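Local coordinates for protein design 2L4HC2_9 (Synthetic construct, PDB 5J73) that is a computationally designed helical hairpin that pairs into a homodimer, its partner choice intended to be set by buried hydrogen-bond networks, at residues 18-21 with 22-26. Numbering follows the deposited sequence.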
ATOM      1  N   GLN A  18       8.090   0.200  10.750  1.00 62.75           N
ATOM      2  CA  GLN A  18       7.330  -0.992  10.394  1.00 60.51           C
ATOM      3  C   GLN A  18       6.100  -1.171  11.283  1.00 62.40           C
ATOM      4  O   GLN A  18       5.071  -1.671  10.825  1.00 71.27           O
ATOM      5  CB  GLN A  18       8.219  -2.235  10.490  1.00 62.66           C
ATOM      6  CG  GLN A  18       9.249  -2.371   9.369  1.00 66.99           C
ATOM      7  CD  GLN A  18       8.655  -2.222   7.985  1.00 58.23           C
ATOM      8  OE1 GLN A  18       7.976  -3.114   7.488  1.00 56.71           O
ATOM      9  NE2 GLN A  18       8.898  -1.077   7.360  1.00 53.25           N
ATOM     10  N   GLU A  19       6.209  -0.767  12.549  1.00 57.27           N
ATOM     11  CA  GLU A  19       5.073  -0.833  13.466  1.00 72.46           C
ATOM     12  C   GLU A  19       4.042   0.222  13.085  1.00 70.23           C
ATOM     13  O   GLU A  19       2.840  -0.042  13.055  1.00 59.67           O
ATOM     14  CB  GLU A  19       5.518  -0.632  14.918  1.00 77.41           C
ATOM     15  CG  GLU A  19       4.420  -0.916  15.924  1.00 81.96           C
ATOM     16  CD  GLU A  19       3.976  -2.362  15.902  1.00 82.77           C
ATOM     17  OE1 GLU A  19       4.849  -3.249  15.798  1.00 88.89           O
ATOM     18  OE2 GLU A  19       2.759  -2.615  15.995  1.00 93.45           O
ATOM     19  N   GLU A  20       4.535   1.416  12.779  1.00 67.38           N
ATOM     20  CA  GLU A  20       3.695   2.504  12.302  1.00 67.89           C
ATOM     21  C   GLU A  20       3.024   2.097  10.999  1.00 65.44           C
ATOM     22  O   GLU A  20       1.886   2.477  10.728  1.00 64.80           O
ATOM     23  CB  GLU A  20       4.518   3.782  12.107  1.00 71.00           C
ATOM     24  CG  GLU A  20       3.670   5.048  11.935  1.00 82.27           C
ATOM     25  CD  GLU A  20       3.838   6.064  13.063  1.00 95.29           C
ATOM     26  OE1 GLU A  20       4.368   5.709  14.138  1.00 90.12           O
ATOM     27  OE2 GLU A  20       3.432   7.231  12.870  1.00 94.76           O
ATOM     28  N   ALA A  21       3.741   1.326  10.190  1.00 56.36           N
ATOM     29  CA  ALA A  21       3.213   0.877   8.913  1.00 62.42           C
ATOM     30  C   ALA A  21       2.052  -0.099   9.081  1.00 64.17           C
ATOM     31  O   ALA A  21       0.996   0.086   8.480  1.00 65.45           O
ATOM     32  CB  ALA A  21       4.320   0.233   8.090  1.00 63.23           C
ATOM     33  N   ARG A  22       2.234  -1.120   9.915  1.00 64.11           N
ATOM     34  CA  ARG A  22       1.204  -2.143  10.091  1.00 66.60           C
ATOM     35  C   ARG A  22      -0.062  -1.570  10.719  1.00 60.48           C
ATOM     36  O   ARG A  22      -1.170  -1.977  10.368  1.00 58.55           O
ATOM     37  CB  ARG A  22       1.726  -3.314  10.923  1.00 60.05           C
ATOM     38  CG  ARG A  22       2.233  -2.952  12.292  1.00 71.16           C
ATOM     39  CD  ARG A  22       2.682  -4.194  13.039  1.00 87.76           C
ATOM     40  NE  ARG A  22       1.567  -5.095  13.329  1.00 89.41           N
ATOM     41  CZ  ARG A  22       0.799  -5.021  14.413  1.00 86.36           C
ATOM     42  NH1 ARG A  22       1.011  -4.081  15.327  1.00 91.27           N
ATOM     43  NH2 ARG A  22      -0.190  -5.888  14.580  1.00 84.18           N
ATOM     44  N   LYS A  23       0.099  -0.629  11.644  1.00 55.21           N
ATOM     45  CA  LYS A  23      -1.051   0.007  12.275  1.00 69.09           C
ATOM     46  C   LYS A  23      -1.827   0.751  11.194  1.00 70.86           C
ATOM     47  O   LYS A  23      -3.052   0.656  11.128  1.00 69.05           O
ATOM     48  CB  LYS A  23      -0.619   0.948  13.402  1.00 66.98           C
ATOM     49  CG  LYS A  23      -1.766   1.692  14.092  1.00 79.96           C
ATOM     50  CD  LYS A  23      -2.766   0.748  14.752  1.00 81.99           C
ATOM     51  CE  LYS A  23      -3.761   1.522  15.608  1.00 77.71           C
ATOM     52  NZ  LYS A  23      -4.825   0.655  16.185  1.00 88.76           N
ATOM     53  N   LYS A  24      -1.117   1.502  10.357  1.00 73.23           N
ATOM     54  CA  LYS A  24      -1.751   2.199   9.242  1.00 67.77           C
ATOM     55  C   LYS A  24      -2.424   1.207   8.290  1.00 66.46           C
ATOM     56  O   LYS A  24      -3.484   1.497   7.735  1.00 70.49           O
ATOM     57  CB  LYS A  24      -0.745   3.062   8.470  1.00 61.82           C
ATOM     58  CG  LYS A  24      -0.313   4.340   9.180  1.00 60.80           C
ATOM     59  CD  LYS A  24       0.590   5.184   8.284  1.00 63.73           C
ATOM     60  CE  LYS A  24       0.874   6.552   8.889  1.00 66.37           C
ATOM     61  NZ  LYS A  24       1.966   7.279   8.179  1.00 63.23           N
ATOM     62  N   VAL A  25      -1.815   0.039   8.104  1.00 64.35           N
ATOM     63  CA  VAL A  25      -2.410  -0.988   7.250  1.00 69.66           C
ATOM     64  C   VAL A  25      -3.697  -1.486   7.895  1.00 64.90           C
ATOM     65  O   VAL A  25      -4.705  -1.684   7.218  1.00 63.81           O
ATOM     66  CB  VAL A  25      -1.439  -2.178   7.012  1.00 62.28           C
ATOM     67  CG1 VAL A  25      -2.164  -3.363   6.375  1.00 59.09           C
ATOM     68  CG2 VAL A  25      -0.277  -1.748   6.135  1.00 54.41           C
ATOM     69  N   GLU A  26      -3.659  -1.680   9.206  1.00 67.52           N
ATOM     70  CA  GLU A  26      -4.829  -2.128   9.948  1.00 76.14           C
ATOM     71  C   GLU A  26      -5.928  -1.069   9.888  1.00 70.14           C
ATOM     72  O   GLU A  26      -7.110  -1.393   9.764  1.00 75.67           O
ATOM     73  CB  GLU A  26      -4.457  -2.431  11.400  1.00 75.64           C
ATOM     74  CG  GLU A  26      -3.818  -3.796  11.605  1.00 77.96           C
ATOM     75  CD  GLU A  26      -3.411  -4.041  13.044  1.00 90.15           C
ATOM     76  OE1 GLU A  26      -3.623  -3.140  13.884  1.00 92.84           O
ATOM     77  OE2 GLU A  26      -2.920  -5.149  13.343  1.00 88.88           O
TER
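The backbone amide of Val25 donates to Ala21 O over 2.8 Å, with an N-H...O angle of 146°. Three further i to i+4 bonds precede it, running from the amides of Arg22, Lys23 and Lys24 to the carbonyl oxygens of Gln18, Glu19 and Glu20, so the chain is continuous alpha helix here. On the outer surface Arg22 lies between two carboxylates. With chi1 at 58°, its CG is wedged between N and C, and the kink at chi3 turns the guanidinium to run beside the Glu19 chain. The Glu19 carboxylate meets the guanidinium at its edge, forming a salt bridge from OE2 to Arg22 NH1; the modelled separation is implausibly short, so its exact geometry is doubtful at 2.56 Å resolution. The two planes are tilted by 56°, and OE2 alone reaches NH1, Glu19 OE1 staying 4.0 Å from Arg22 NH1. One turn on, Glu26 OE2 lies 3.1 Å from Arg22 NH2, but no N-H is aimed at it, so that link rests on charge alone. Together the three residues make an i, i+3, i+7 salt-bridge network, with Glu19 and Arg22 exposed and Glu26 partly so. Ala21 and Val25 are buried. Gln18 NE2 hydrogen-bonds to Ser69 OG on helix 45-78 of the same chain, a polar link between helices consistent with the designed network meant to give the dimer its specificity. Gln18 packs on Ile73 and Val25 on Ile63, both of the second subunit, so this part of helix 8-39 contributes to the dimer interface while also contacting helix 45-78.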